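Local coordinates for protein homoserine dehydrogenase (Thermoplasma acidophilum, PDB 3ING) that probably catalyses the NADPH-dependent interconversion of aspartate semialdehyde and homoserine, a step on the way from aspartate to threonine and methionine, at residues A[88-93]-A[115-120]; A[13-18]-A[307-312]; A[92-97]-A[202-207]. All blocks are in the same frame, centred on the assembly; numbering follows the deposited sequence. Where two conformers were deposited one is given.

Interaction 2 starts nearest the N terminus: helix 14-29, just after the first strand of the Rossmann sheet, meets helix 306-321 almost at the end of the chain, closing a loop that contains the other two contacts. Within it, interaction 1 joins the ends of two neighbouring parallel strands, 85-88 and 112-115, and closes a short loop around helix 97-108. Interaction 3 leaves from the same loop, sharing Ala92 and Ser93, and runs forward to 202-207. Interaction 1 stays within the nucleotide-binding domain, whereas interactions 2 and 3 tie that domain to later parts of the chain. All three touch NADPH, and Cys89 packs on Val15 between interactions 1 and 2.

Interaction 1. Residues A[88-93]-A[115-120]; sequences DCTPAS and TANKSG. With NDP (NADPH dihydro-nicotinamide-adenine-dinucleotide phosphate), chain C.
In the Rossmann fold, the parallel strands 85-88 and 112-115 end side by side at the NADPH pocket, where Asp88 pairs with Thr115 and the loops beyond them form one wall of the site. Ala116 N, just past strand 112-115, donates to Asp88 O, 3.0 Å and nearly straight. Past it the side chains take over. Asp88 and Thr115 lie alongside each other, pointing the same way; CG of Asp88, anti to its backbone N (chi1 -177°), lies beside Asn117, and OD2 touches Asn117 CB at 3.3 Å. Asp88 OD1 accepts twice from Thr90: on its syn lone pair from OG1 and on the anti side, 31° out of the carboxylate plane, from N; the bond from N makes an Asx turn. Thr90 OG1 in turn accepts from Asn117 ND2 at 3.3 Å, close to the amide plane, while the bond from ND2 to Thr90 O is weak. The other end of this amide, OD1, caps helix 119-135 by accepting from Ser119 N at 2.8 Å. Glu99 of helix 97-108 is a further acceptor for ND2 and also binds Ser93 OG. On the cofactor side, Thr90 O accepts from the ribose hydroxyl O3D of NADPH at 2.8 Å, and Pro91 CD touches adenine C8A. Ala92 CB rests on Ser119 CB at 3.7 Å, and Ser119 OG donates to Ser93 O at 2.6 Å, from above the carbonyl plane.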
loop_
_atom_site.group_PDB
_atom_site.type_symbol
_atom_site.label_atom_id
_atom_site.label_comp_id
_atom_site.label_asym_id
_atom_site.label_seq_id
_atom_site.Cartn_x
_atom_site.Cartn_y
_atom_site.Cartn_z
ATOM N N ASP A 88 -10.510 -18.953 -5.032
ATOM C CA ASP A 88 -10.644 -19.289 -6.450
ATOM C C ASP A 88 -9.381 -18.985 -7.221
ATOM O O ASP A 88 -9.079 -17.828 -7.477
ATOM C CB ASP A 88 -11.797 -18.504 -7.064
ATOM C CG ASP A 88 -12.054 -18.858 -8.515
ATOM O OD1 ASP A 88 -11.434 -19.812 -8.992
ATOM O OD2 ASP A 88 -12.908 -18.186 -9.176
ATOM N N CYS A 89 -8.621 -20.032 -7.531
ATOM C CA CYS A 89 -7.484 -19.926 -8.400
ATOM C C CYS A 89 -7.717 -20.732 -9.699
ATOM O O CYS A 89 -6.774 -21.314 -10.281
ATOM C CB CYS A 89 -6.235 -20.431 -7.674
ATOM S SG CYS A 89 -5.708 -19.320 -6.328
ATOM N N THR A 90 -8.959 -20.810 -10.119
ATOM C CA THR A 90 -9.322 -21.524 -11.361
ATOM C C THR A 90 -9.174 -20.550 -12.541
ATOM O O THR A 90 -9.128 -19.358 -12.342
ATOM C CB THR A 90 -10.772 -22.036 -11.334
ATOM O OG1 THR A 90 -11.652 -20.906 -11.293
ATOM C CG2 THR A 90 -11.021 -22.942 -10.114
ATOM N N PRO A 91 -9.062 -21.072 -13.781
ATOM C CA PRO A 91 -8.945 -20.202 -14.941
ATOM C C PRO A 91 -10.237 -19.488 -15.270
ATOM O O PRO A 91 -11.329 -19.937 -14.882
ATOM C CB PRO A 91 -8.605 -21.196 -16.079
ATOM C CG PRO A 91 -8.334 -22.493 -15.455
ATOM C CD PRO A 91 -9.029 -22.484 -14.167
ATOM N N ALA A 92 -10.121 -18.398 -16.024
ATOM C CA ALA A 92 -11.262 -17.650 -16.486
ATOM C C ALA A 92 -12.169 -18.454 -17.384
ATOM O O ALA A 92 -11.727 -19.076 -18.333
ATOM C CB ALA A 92 -10.796 -16.387 -17.232
ATOM N N SER A 93 -13.458 -18.449 -17.066
ATOM C CA SER A 93 -14.500 -18.927 -17.996
ATOM C C SER A 93 -14.821 -17.807 -18.982
ATOM O O SER A 93 -14.463 -16.636 -18.752
ATOM C CB SER A 93 -15.762 -19.286 -17.254
ATOM O OG SER A 93 -16.408 -18.122 -16.794
ATOM N N THR A 115 -10.446 -14.264 -4.507
ATOM C CA THR A 115 -10.248 -14.729 -5.853
ATOM C C THR A 115 -9.064 -14.071 -6.552
ATOM O O THR A 115 -8.785 -12.890 -6.386
ATOM C CB THR A 115 -11.540 -14.544 -6.706
ATOM O OG1 THR A 115 -11.386 -15.186 -8.006
ATOM C CG2 THR A 115 -11.895 -13.043 -6.890
ATOM N N ALA A 116 -8.384 -14.887 -7.342
ATOM C CA ALA A 116 -7.395 -14.473 -8.366
ATOM C C ALA A 116 -8.011 -14.481 -9.766
ATOM O O ALA A 116 -7.451 -13.917 -10.706
ATOM C CB ALA A 116 -6.163 -15.471 -8.358
ATOM N N ASN A 117 -9.141 -15.152 -9.896
ATOM C CA ASN A 117 -9.831 -15.297 -11.172
ATOM C C ASN A 117 -10.615 -14.006 -11.460
ATOM O O ASN A 117 -11.350 -13.533 -10.612
ATOM C CB ASN A 117 -10.702 -16.565 -11.105
ATOM C CG ASN A 117 -11.637 -16.740 -12.317
ATOM O OD1 ASN A 117 -12.131 -15.778 -12.837
ATOM N ND2 ASN A 117 -11.898 -17.975 -12.706
ATOM N N LYS A 118 -10.416 -13.437 -12.657
ATOM C CA LYS A 118 -10.978 -12.147 -13.052
ATOM C C LYS A 118 -12.316 -12.228 -13.751
ATOM O O LYS A 118 -12.992 -11.202 -13.900
ATOM C CB LYS A 118 -9.997 -11.463 -14.008
ATOM C CG LYS A 118 -8.629 -11.371 -13.366
ATOM C CD LYS A 118 -7.501 -11.211 -14.356
ATOM C CE LYS A 118 -6.195 -11.753 -13.736
ATOM N NZ LYS A 118 -5.062 -11.736 -14.705
ATOM N N SER A 119 -12.699 -13.417 -14.210
ATOM C CA SER A 119 -13.868 -13.516 -15.119
ATOM C C SER A 119 -15.222 -13.324 -14.437
ATOM O O SER A 119 -16.140 -12.724 -14.995
ATOM C CB SER A 119 -13.853 -14.866 -15.810
ATOM O OG SER A 119 -14.887 -14.949 -16.774
ATOM N N GLY A 120 -15.370 -13.868 -13.240
ATOM C CA GLY A 120 -16.616 -13.679 -12.489
ATOM C C GLY A 120 -16.880 -12.214 -12.255
ATOM O O GLY A 120 -17.901 -11.716 -12.620
HETATM P PA NDP C . -3.426 -22.718 -14.292
HETATM O O1A NDP C . -1.975 -22.931 -14.134
HETATM O O2A NDP C . -4.018 -23.127 -15.588
HETATM O O5B NDP C . -4.233 -23.497 -13.137
HETATM C C5B NDP C . -5.640 -23.606 -13.056
HETATM C C4B NDP C . -6.029 -24.616 -11.987
HETATM O O4B NDP C . -7.418 -24.818 -11.951
HETATM C C3B NDP C . -5.461 -26.011 -12.281
HETATM O O3B NDP C . -5.307 -26.758 -11.085
HETATM C C2B NDP C . -6.520 -26.625 -13.131
HETATM O O2B NDP C . -6.521 -28.025 -13.134
HETATM C C1B NDP C . -7.738 -26.135 -12.395
HETATM N N9A NDP C . -8.960 -26.077 -13.187
HETATM C C8A NDP C . -9.155 -25.847 -14.521
HETATM N N7A NDP C . -10.506 -25.831 -14.746
HETATM C C5A NDP C . -11.133 -26.041 -13.579
HETATM C C6A NDP C . -12.479 -26.133 -13.292
HETATM N N6A NDP C . -13.386 -25.702 -14.165
HETATM N N1A NDP C . -12.787 -26.345 -11.996
HETATM C C2A NDP C . -11.844 -26.523 -11.004
HETATM N N3A NDP C . -10.491 -26.428 -11.272
HETATM C C4A NDP C . -10.185 -26.185 -12.580
HETATM O O3 NDP C . -3.783 -21.177 -14.013
HETATM P PN NDP C . -2.921 -20.140 -13.137
HETATM O O1N NDP C . -1.787 -19.627 -13.963
HETATM O O2N NDP C . -2.653 -20.799 -11.821
HETATM O O5D NDP C . -3.949 -18.900 -12.933
HETATM C C5D NDP C . -5.055 -19.169 -12.070
HETATM C C4D NDP C . -5.940 -17.929 -11.998
HETATM O O4D NDP C . -5.160 -16.877 -11.478
HETATM C C3D NDP C . -6.436 -17.448 -13.336
HETATM O O3D NDP C . -7.821 -17.084 -13.324
HETATM C C2D NDP C . -5.535 -16.273 -13.666
HETATM O O2D NDP C . -6.148 -15.333 -14.507
HETATM C C1D NDP C . -5.261 -15.716 -12.289
HETATM N N1N NDP C . -4.063 -14.898 -12.215
HETATM C C2N NDP C . -2.858 -15.431 -12.593
HETATM C C3N NDP C . -1.715 -14.656 -12.719
HETATM C C7N NDP C . -0.421 -15.325 -12.988
HETATM O O7N NDP C . 0.686 -14.764 -12.393
HETATM N N7N NDP C . -0.338 -16.470 -13.653
HETATM C C4N NDP C . -1.650 -13.257 -12.115
HETATM C C5N NDP C . -3.014 -12.786 -11.695
HETATM C C6N NDP C . -4.136 -13.611 -11.742
HETATM P P2B NDP C . -5.233 -28.909 -13.493
HETATM O O1X NDP C . -5.865 -30.273 -13.564
HETATM O O2X NDP C . -4.060 -28.695 -12.491
HETATM O O3X NDP C . -4.820 -28.410 -14.842
#

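Interaction 2. Residues A[13-18]-A[307-312]; sequences GNVGLN and YETAGA. With NDP (NADPH dihydro-nicotinamide-adenine-dinucleotide phosphate), chain C.
Helices 14-18 and 307-312 approach to 8.0 Å between axes and cross at -60°, with Val15 nearest Ala310 and Asn18 nearest Tyr307. The methyl of Ala310 sits at the crossing, its CB 3.4 Å from Asn18 CB and also touching Val15 O. Asn18 has CG beside its backbone N (chi1 -82°), which sets CG against Tyr307 CA and the ring edge. There the amide stands nearly perpendicular to the ring, OD1 lying 3.7 Å from CD1. The hydrogen-bond partner of Asn18 OD1 is Arg21, and Tyr307 OH reaches Asp292 O of the second subunit. The glycine-rich GxGxxG motif of the Rossmann fold runs from the loop into the first turn of helix 14-29, Gly13 before it and Gly16 in it. Here Asn14 N donates to NADPH O1A at 3.1 Å. Val15 N donates to NADPH O2N at 2.9 Å. Gly13 CA lies against O5B. Val15 and Thr309 cross at about a right angle, their CG2 methyls 3.9 Å apart, and both methyls border the nicotinamide: that of Val15 on C2N, that of Thr309 on C4N and C5N. Thr309 OG1 is hydrogen-bonded to Gly305 O, just before helix 306-321, and lies 3.2 Å from the carboxamide O7N.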
loop_
_atom_site.group_PDB
_atom_site.type_symbol
_atom_site.label_atom_id
_atom_site.label_comp_id
_atom_site.label_asym_id
_atom_site.label_seq_id
_atom_site.Cartn_x
_atom_site.Cartn_y
_atom_site.Cartn_z
ATOM N N GLY A 13 -2.838 -24.744 -9.864
ATOM C CA GLY A 13 -1.903 -24.561 -10.964
ATOM C C GLY A 13 -0.766 -23.644 -10.555
ATOM O O GLY A 13 -0.328 -23.671 -9.407
ATOM N N ASN A 14 -0.287 -22.820 -11.481
ATOM C CA ASN A 14 0.821 -21.900 -11.213
ATOM C C ASN A 14 0.586 -21.101 -9.948
ATOM O O ASN A 14 1.462 -20.971 -9.093
ATOM C CB ASN A 14 1.007 -20.928 -12.381
ATOM C CG ASN A 14 1.526 -21.603 -13.619
ATOM O OD1 ASN A 14 1.808 -22.777 -13.589
ATOM N ND2 ASN A 14 1.607 -20.884 -14.721
ATOM N N VAL A 15 -0.607 -20.559 -9.822
ATOM C CA VAL A 15 -0.885 -19.686 -8.690
ATOM C C VAL A 15 -1.310 -20.509 -7.463
ATOM O O VAL A 15 -0.769 -20.346 -6.395
ATOM C CB VAL A 15 -1.982 -18.625 -9.031
ATOM C CG1 VAL A 15 -2.391 -17.870 -7.784
ATOM C CG2 VAL A 15 -1.515 -17.637 -10.135
ATOM N N GLY A 16 -2.298 -21.383 -7.628
ATOM C CA GLY A 16 -2.795 -22.190 -6.522
ATOM C C GLY A 16 -1.778 -23.093 -5.835
ATOM O O GLY A 16 -1.780 -23.199 -4.601
ATOM N N LEU A 17 -0.859 -23.717 -6.577
ATOM C CA LEU A 17 0.153 -24.536 -5.878
ATOM C C LEU A 17 1.062 -23.622 -5.041
ATOM O O LEU A 17 1.445 -23.987 -3.949
ATOM C CB LEU A 17 0.939 -25.395 -6.847
ATOM C CG LEU A 17 1.708 -26.583 -6.286
ATOM C CD1 LEU A 17 0.806 -27.509 -5.441
ATOM C CD2 LEU A 17 2.381 -27.366 -7.433
ATOM N N ASN A 18 1.370 -22.425 -5.540
ATOM C CA ASN A 18 2.156 -21.454 -4.767
ATOM C C ASN A 18 1.397 -20.925 -3.562
ATOM O O ASN A 18 1.989 -20.525 -2.560
ATOM C CB ASN A 18 2.624 -20.286 -5.661
ATOM C CG ASN A 18 3.875 -20.624 -6.455
ATOM O OD1 ASN A 18 4.795 -21.204 -5.906
ATOM N ND2 ASN A 18 3.892 -20.283 -7.748
ATOM N N TYR A 307 4.150 -16.737 -8.120
ATOM C CA TYR A 307 4.482 -16.816 -6.696
ATOM C C TYR A 307 4.018 -15.538 -5.953
ATOM O O TYR A 307 3.478 -15.597 -4.871
ATOM C CB TYR A 307 5.966 -17.057 -6.506
ATOM C CG TYR A 307 6.377 -17.099 -5.062
ATOM C CD1 TYR A 307 6.129 -18.216 -4.280
ATOM C CD2 TYR A 307 6.996 -16.007 -4.477
ATOM C CE1 TYR A 307 6.477 -18.246 -2.951
ATOM C CE2 TYR A 307 7.375 -16.034 -3.157
ATOM C CZ TYR A 307 7.098 -17.152 -2.400
ATOM O OH TYR A 307 7.450 -17.142 -1.080
ATOM N N GLU A 308 4.315 -14.383 -6.546
ATOM C CA GLU A 308 3.928 -13.073 -6.020
ATOM C C GLU A 308 2.441 -12.883 -6.053
ATOM O O GLU A 308 1.857 -12.321 -5.135
ATOM C CB GLU A 308 4.639 -11.969 -6.801
ATOM C CG GLU A 308 6.166 -12.014 -6.616
ATOM C CD GLU A 308 6.915 -13.038 -7.464
ATOM O OE1 GLU A 308 6.392 -13.569 -8.464
ATOM O OE2 GLU A 308 8.094 -13.242 -7.167
ATOM N N THR A 309 1.800 -13.393 -7.084
ATOM C CA THR A 309 0.353 -13.374 -7.153
ATOM C C THR A 309 -0.211 -14.207 -6.005
ATOM O O THR A 309 -1.147 -13.791 -5.336
ATOM C CB THR A 309 -0.104 -13.955 -8.514
ATOM O OG1 THR A 309 0.404 -13.144 -9.594
ATOM C CG2 THR A 309 -1.657 -14.079 -8.654
ATOM N N ALA A 310 0.361 -15.382 -5.766
ATOM C CA ALA A 310 -0.047 -16.235 -4.620
ATOM C C ALA A 310 0.092 -15.487 -3.266
ATOM O O ALA A 310 -0.714 -15.625 -2.349
ATOM C CB ALA A 310 0.788 -17.570 -4.635
ATOM N N GLY A 311 1.105 -14.649 -3.159
ATOM C CA GLY A 311 1.308 -13.883 -1.948
ATOM C C GLY A 311 0.199 -12.862 -1.760
ATOM O O GLY A 311 -0.234 -12.635 -0.655
ATOM N N ALA A 312 -0.307 -12.327 -2.862
ATOM C CA ALA A 312 -1.454 -11.394 -2.850
ATOM C C ALA A 312 -2.717 -12.103 -2.404
ATOM O O ALA A 312 -3.478 -11.609 -1.554
ATOM C CB ALA A 312 -1.643 -10.754 -4.280
HETATM P PA NDP C . -3.426 -22.718 -14.292
HETATM O O1A NDP C . -1.975 -22.931 -14.134
HETATM O O2A NDP C . -4.018 -23.127 -15.588
HETATM O O5B NDP C . -4.233 -23.497 -13.137
HETATM C C5B NDP C . -5.640 -23.606 -13.056
HETATM C C4B NDP C . -6.029 -24.616 -11.987
HETATM O O4B NDP C . -7.418 -24.818 -11.951
HETATM C C3B NDP C . -5.461 -26.011 -12.281
HETATM O O3B NDP C . -5.307 -26.758 -11.085
HETATM C C2B NDP C . -6.520 -26.625 -13.131
HETATM O O2B NDP C . -6.521 -28.025 -13.134
HETATM C C1B NDP C . -7.738 -26.135 -12.395
HETATM N N9A NDP C . -8.960 -26.077 -13.187
HETATM C C8A NDP C . -9.155 -25.847 -14.521
HETATM N N7A NDP C . -10.506 -25.831 -14.746
HETATM C C5A NDP C . -11.133 -26.041 -13.579
HETATM C C6A NDP C . -12.479 -26.133 -13.292
HETATM N N6A NDP C . -13.386 -25.702 -14.165
HETATM N N1A NDP C . -12.787 -26.345 -11.996
HETATM C C2A NDP C . -11.844 -26.523 -11.004
HETATM N N3A NDP C . -10.491 -26.428 -11.272
HETATM C C4A NDP C . -10.185 -26.185 -12.580
HETATM O O3 NDP C . -3.783 -21.177 -14.013
HETATM P PN NDP C . -2.921 -20.140 -13.137
HETATM O O1N NDP C . -1.787 -19.627 -13.963
HETATM O O2N NDP C . -2.653 -20.799 -11.821
HETATM O O5D NDP C . -3.949 -18.900 -12.933
HETATM C C5D NDP C . -5.055 -19.169 -12.070
HETATM C C4D NDP C . -5.940 -17.929 -11.998
HETATM O O4D NDP C . -5.160 -16.877 -11.478
HETATM C C3D NDP C . -6.436 -17.448 -13.336
HETATM O O3D NDP C . -7.821 -17.084 -13.324
HETATM C C2D NDP C . -5.535 -16.273 -13.666
HETATM O O2D NDP C . -6.148 -15.333 -14.507
HETATM C C1D NDP C . -5.261 -15.716 -12.289
HETATM N N1N NDP C . -4.063 -14.898 -12.215
HETATM C C2N NDP C . -2.858 -15.431 -12.593
HETATM C C3N NDP C . -1.715 -14.656 -12.719
HETATM C C7N NDP C . -0.421 -15.325 -12.988
HETATM O O7N NDP C . 0.686 -14.764 -12.393
HETATM N N7N NDP C . -0.338 -16.470 -13.653
HETATM C C4N NDP C . -1.650 -13.257 -12.115
HETATM C C5N NDP C . -3.014 -12.786 -11.695
HETATM C C6N NDP C . -4.136 -13.611 -11.742
HETATM P P2B NDP C . -5.233 -28.909 -13.493
HETATM O O1X NDP C . -5.865 -30.273 -13.564
HETATM O O2X NDP C . -4.060 -28.695 -12.491
HETATM O O3X NDP C . -4.820 -28.410 -14.842
#

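Interaction 3. Residues A[92-97]-A[202-207]; sequences ASRDGV and ESNPQD. With NDP (NADPH dihydro-nicotinamide-adenine-dinucleotide phosphate), chain C.
The Arg94 guanidinium and the Asp207 carboxylate meet tip to tip and nearly coplanar, 14° between planes, while Asn204 ND2 lies over one guanidinium face and Ala92 O sits at the edge. The grip is end-on and two-pronged: NH1 bonds OD1 and NH2 bonds OD2, both at 2.8 Å, each nearly straight and on the syn lone pair of its oxygen. Such a pairing fixes the rotation of both flat groups. The Arg94 chain bends at chi2 and chi3, and NH2 also donates to Ala92 O at 3.3 Å, in the guanidinium plane but from above the carbonyl plane. Asn204 ND2 approaches NH1 to 3.6 Å, and its OD1 caps the helix start by accepting from Gln206 N.

Nearer the cofactor a water joins the two loops, accepting from Ala92 N and donating to Glu202 OE1 at 2.6 Å. Glu202 OE2 receives the ribose hydroxyl O2D of NADPH at 2.7 Å, and Ser203 OG donates to the diphosphate oxygen O2A, also at 2.7 Å. Glu202 is also predicted to bind homoserine. Salt bridge and water together link the nucleotide-binding domain to the later 202-207 loop beside NADPH. Arg216 of helix 212-226 forms a second salt bridge to Asp207 OD2 and packs on Ala92. The contact thus spans from the loop between strand 85-88 and helix 97-108 to the start of helix 206-209, with helix 212-226 bordering it.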
loop_
_atom_site.group_PDB
_atom_site.type_symbol
_atom_site.label_atom_id
_atom_site.label_comp_id
_atom_site.label_asym_id
_atom_site.label_seq_id
_atom_site.Cartn_x
_atom_site.Cartn_y
_atom_site.Cartn_z
ATOM N N ALA A 92 -10.121 -18.398 -16.024
ATOM C CA ALA A 92 -11.262 -17.650 -16.486
ATOM C C ALA A 92 -12.169 -18.454 -17.384
ATOM O O ALA A 92 -11.727 -19.076 -18.333
ATOM C CB ALA A 92 -10.796 -16.387 -17.232
ATOM N N SER A 93 -13.458 -18.449 -17.066
ATOM C CA SER A 93 -14.500 -18.927 -17.996
ATOM C C SER A 93 -14.821 -17.807 -18.982
ATOM O O SER A 93 -14.463 -16.636 -18.752
ATOM C CB SER A 93 -15.762 -19.286 -17.254
ATOM O OG SER A 93 -16.408 -18.122 -16.794
ATOM N N ARG A 94 -15.551 -18.131 -20.052
ATOM C CA ARG A 94 -15.834 -17.126 -21.085
ATOM C C ARG A 94 -16.837 -16.048 -20.634
ATOM O O ARG A 94 -16.787 -14.924 -21.113
ATOM C CB ARG A 94 -16.403 -17.822 -22.330
ATOM C CG ARG A 94 -15.529 -18.920 -22.944
ATOM C CD ARG A 94 -14.158 -18.425 -23.367
ATOM N NE ARG A 94 -13.195 -18.345 -22.259
ATOM C CZ ARG A 94 -12.062 -17.639 -22.282
ATOM N NH1 ARG A 94 -11.728 -16.933 -23.353
ATOM N NH2 ARG A 94 -11.281 -17.617 -21.212
ATOM N N ASP A 95 -17.737 -16.414 -19.711
ATOM C CA ASP A 95 -18.890 -15.596 -19.338
ATOM C C ASP A 95 -19.041 -15.306 -17.841
ATOM O O ASP A 95 -19.930 -14.571 -17.428
ATOM C CB ASP A 95 -20.171 -16.270 -19.919
ATOM C CG ASP A 95 -20.485 -17.648 -19.287
ATOM O OD1 ASP A 95 -19.817 -18.093 -18.336
ATOM O OD2 ASP A 95 -21.417 -18.301 -19.767
ATOM N N GLY A 96 -18.167 -15.863 -17.002
ATOM C CA GLY A 96 -18.241 -15.584 -15.573
ATOM C C GLY A 96 -19.300 -16.315 -14.782
ATOM O O GLY A 96 -19.383 -16.142 -13.586
ATOM N N VAL A 97 -20.105 -17.145 -15.440
ATOM C CA VAL A 97 -21.258 -17.785 -14.792
ATOM C C VAL A 97 -20.812 -18.858 -13.805
ATOM O O VAL A 97 -21.360 -18.967 -12.711
ATOM C CB VAL A 97 -22.230 -18.340 -15.876
ATOM C CG1 VAL A 97 -23.338 -19.127 -15.252
ATOM C CG2 VAL A 97 -22.760 -17.154 -16.744
ATOM N N GLU A 202 -2.079 -16.632 -19.514
ATOM C CA GLU A 202 -3.373 -17.148 -19.163
ATOM C C GLU A 202 -3.521 -18.562 -19.669
ATOM O O GLU A 202 -2.909 -18.938 -20.673
ATOM C CB GLU A 202 -4.452 -16.282 -19.804
ATOM C CG GLU A 202 -4.632 -14.949 -19.115
ATOM C CD GLU A 202 -5.416 -15.098 -17.848
ATOM O OE1 GLU A 202 -6.672 -15.106 -17.912
ATOM O OE2 GLU A 202 -4.768 -15.223 -16.783
ATOM N N SER A 203 -4.365 -19.332 -18.979
ATOM C CA SER A 203 -4.699 -20.695 -19.335
ATOM C C SER A 203 -5.193 -20.758 -20.782
ATOM O O SER A 203 -5.040 -21.794 -21.461
ATOM C CB SER A 203 -5.754 -21.245 -18.358
ATOM O OG SER A 203 -5.257 -21.184 -17.031
ATOM N N ASN A 204 -5.841 -19.678 -21.222
ATOM C CA ASN A 204 -6.163 -19.482 -22.647
ATOM C C ASN A 204 -5.357 -18.270 -23.059
ATOM O O ASN A 204 -5.803 -17.120 -22.881
ATOM C CB ASN A 204 -7.634 -19.274 -22.941
ATOM C CG ASN A 204 -7.892 -19.001 -24.415
ATOM O OD1 ASN A 204 -6.961 -18.780 -25.203
ATOM N ND2 ASN A 204 -9.169 -19.017 -24.803
ATOM N N PRO A 205 -4.166 -18.509 -23.609
ATOM C CA PRO A 205 -3.276 -17.362 -23.955
ATOM C C PRO A 205 -3.845 -16.357 -24.959
ATOM O O PRO A 205 -3.357 -15.233 -25.029
ATOM C CB PRO A 205 -2.033 -18.049 -24.497
ATOM C CG PRO A 205 -2.100 -19.447 -23.939
ATOM C CD PRO A 205 -3.526 -19.792 -23.914
ATOM N N GLN A 206 -4.855 -16.759 -25.740
ATOM C CA GLN A 206 -5.528 -15.796 -26.631
ATOM C C GLN A 206 -6.197 -14.673 -25.833
ATOM O O GLN A 206 -6.300 -13.528 -26.310
ATOM C CB GLN A 206 -6.516 -16.523 -27.517
ATOM C CG GLN A 206 -5.811 -17.522 -28.460
ATOM C CD GLN A 206 -6.686 -17.996 -29.609
ATOM O OE1 GLN A 206 -7.837 -18.381 -29.403
ATOM N NE2 GLN A 206 -6.127 -17.976 -30.842
ATOM N N ASP A 207 -6.599 -14.968 -24.597
ATOM C CA ASP A 207 -7.139 -13.928 -23.686
ATOM C C ASP A 207 -6.118 -12.815 -23.441
ATOM O O ASP A 207 -6.484 -11.670 -23.239
ATOM C CB ASP A 207 -7.517 -14.499 -22.317
ATOM C CG ASP A 207 -8.718 -15.392 -22.356
ATOM O OD1 ASP A 207 -9.244 -15.625 -23.471
ATOM O OD2 ASP A 207 -9.083 -15.892 -21.264
HETATM P PA NDP C . -3.426 -22.718 -14.292
HETATM O O1A NDP C . -1.975 -22.931 -14.134
HETATM O O2A NDP C . -4.018 -23.127 -15.588
HETATM O O5B NDP C . -4.233 -23.497 -13.137
HETATM C C5B NDP C . -5.640 -23.606 -13.056
HETATM C C4B NDP C . -6.029 -24.616 -11.987
HETATM O O4B NDP C . -7.418 -24.818 -11.951
HETATM C C3B NDP C . -5.461 -26.011 -12.281
HETATM O O3B NDP C . -5.307 -26.758 -11.085
HETATM C C2B NDP C . -6.520 -26.625 -13.131
HETATM O O2B NDP C . -6.521 -28.025 -13.134
HETATM C C1B NDP C . -7.738 -26.135 -12.395
HETATM N N9A NDP C . -8.960 -26.077 -13.187
HETATM C C8A NDP C . -9.155 -25.847 -14.521
HETATM N N7A NDP C . -10.506 -25.831 -14.746
HETATM C C5A NDP C . -11.133 -26.041 -13.579
HETATM C C6A NDP C . -12.479 -26.133 -13.292
HETATM N N6A NDP C . -13.386 -25.702 -14.165
HETATM N N1A NDP C . -12.787 -26.345 -11.996
HETATM C C2A NDP C . -11.844 -26.523 -11.004
HETATM N N3A NDP C . -10.491 -26.428 -11.272
HETATM C C4A NDP C . -10.185 -26.185 -12.580
HETATM O O3 NDP C . -3.783 -21.177 -14.013
HETATM P PN NDP C . -2.921 -20.140 -13.137
HETATM O O1N NDP C . -1.787 -19.627 -13.963
HETATM O O2N NDP C . -2.653 -20.799 -11.821
HETATM O O5D NDP C . -3.949 -18.900 -12.933
HETATM C C5D NDP C . -5.055 -19.169 -12.070
HETATM C C4D NDP C . -5.940 -17.929 -11.998
HETATM O O4D NDP C . -5.160 -16.877 -11.478
HETATM C C3D NDP C . -6.436 -17.448 -13.336
HETATM O O3D NDP C . -7.821 -17.084 -13.324
HETATM C C2D NDP C . -5.535 -16.273 -13.666
HETATM O O2D NDP C . -6.148 -15.333 -14.507
HETATM C C1D NDP C . -5.261 -15.716 -12.289
HETATM N N1N NDP C . -4.063 -14.898 -12.215
HETATM C C2N NDP C . -2.858 -15.431 -12.593
HETATM C C3N NDP C . -1.715 -14.656 -12.719
HETATM C C7N NDP C . -0.421 -15.325 -12.988
HETATM O O7N NDP C . 0.686 -14.764 -12.393
HETATM N N7N NDP C . -0.338 -16.470 -13.653
HETATM C C4N NDP C . -1.650 -13.257 -12.115
HETATM C C5N NDP C . -3.014 -12.786 -11.695
HETATM C C6N NDP C . -4.136 -13.611 -11.742
HETATM P P2B NDP C . -5.233 -28.909 -13.493
HETATM O O1X NDP C . -5.865 -30.273 -13.564
HETATM O O2X NDP C . -4.060 -28.695 -12.491
HETATM O O3X NDP C . -4.820 -28.410 -14.842
HETATM O O HOH W 1 -7.456 -17.388 -16.860
#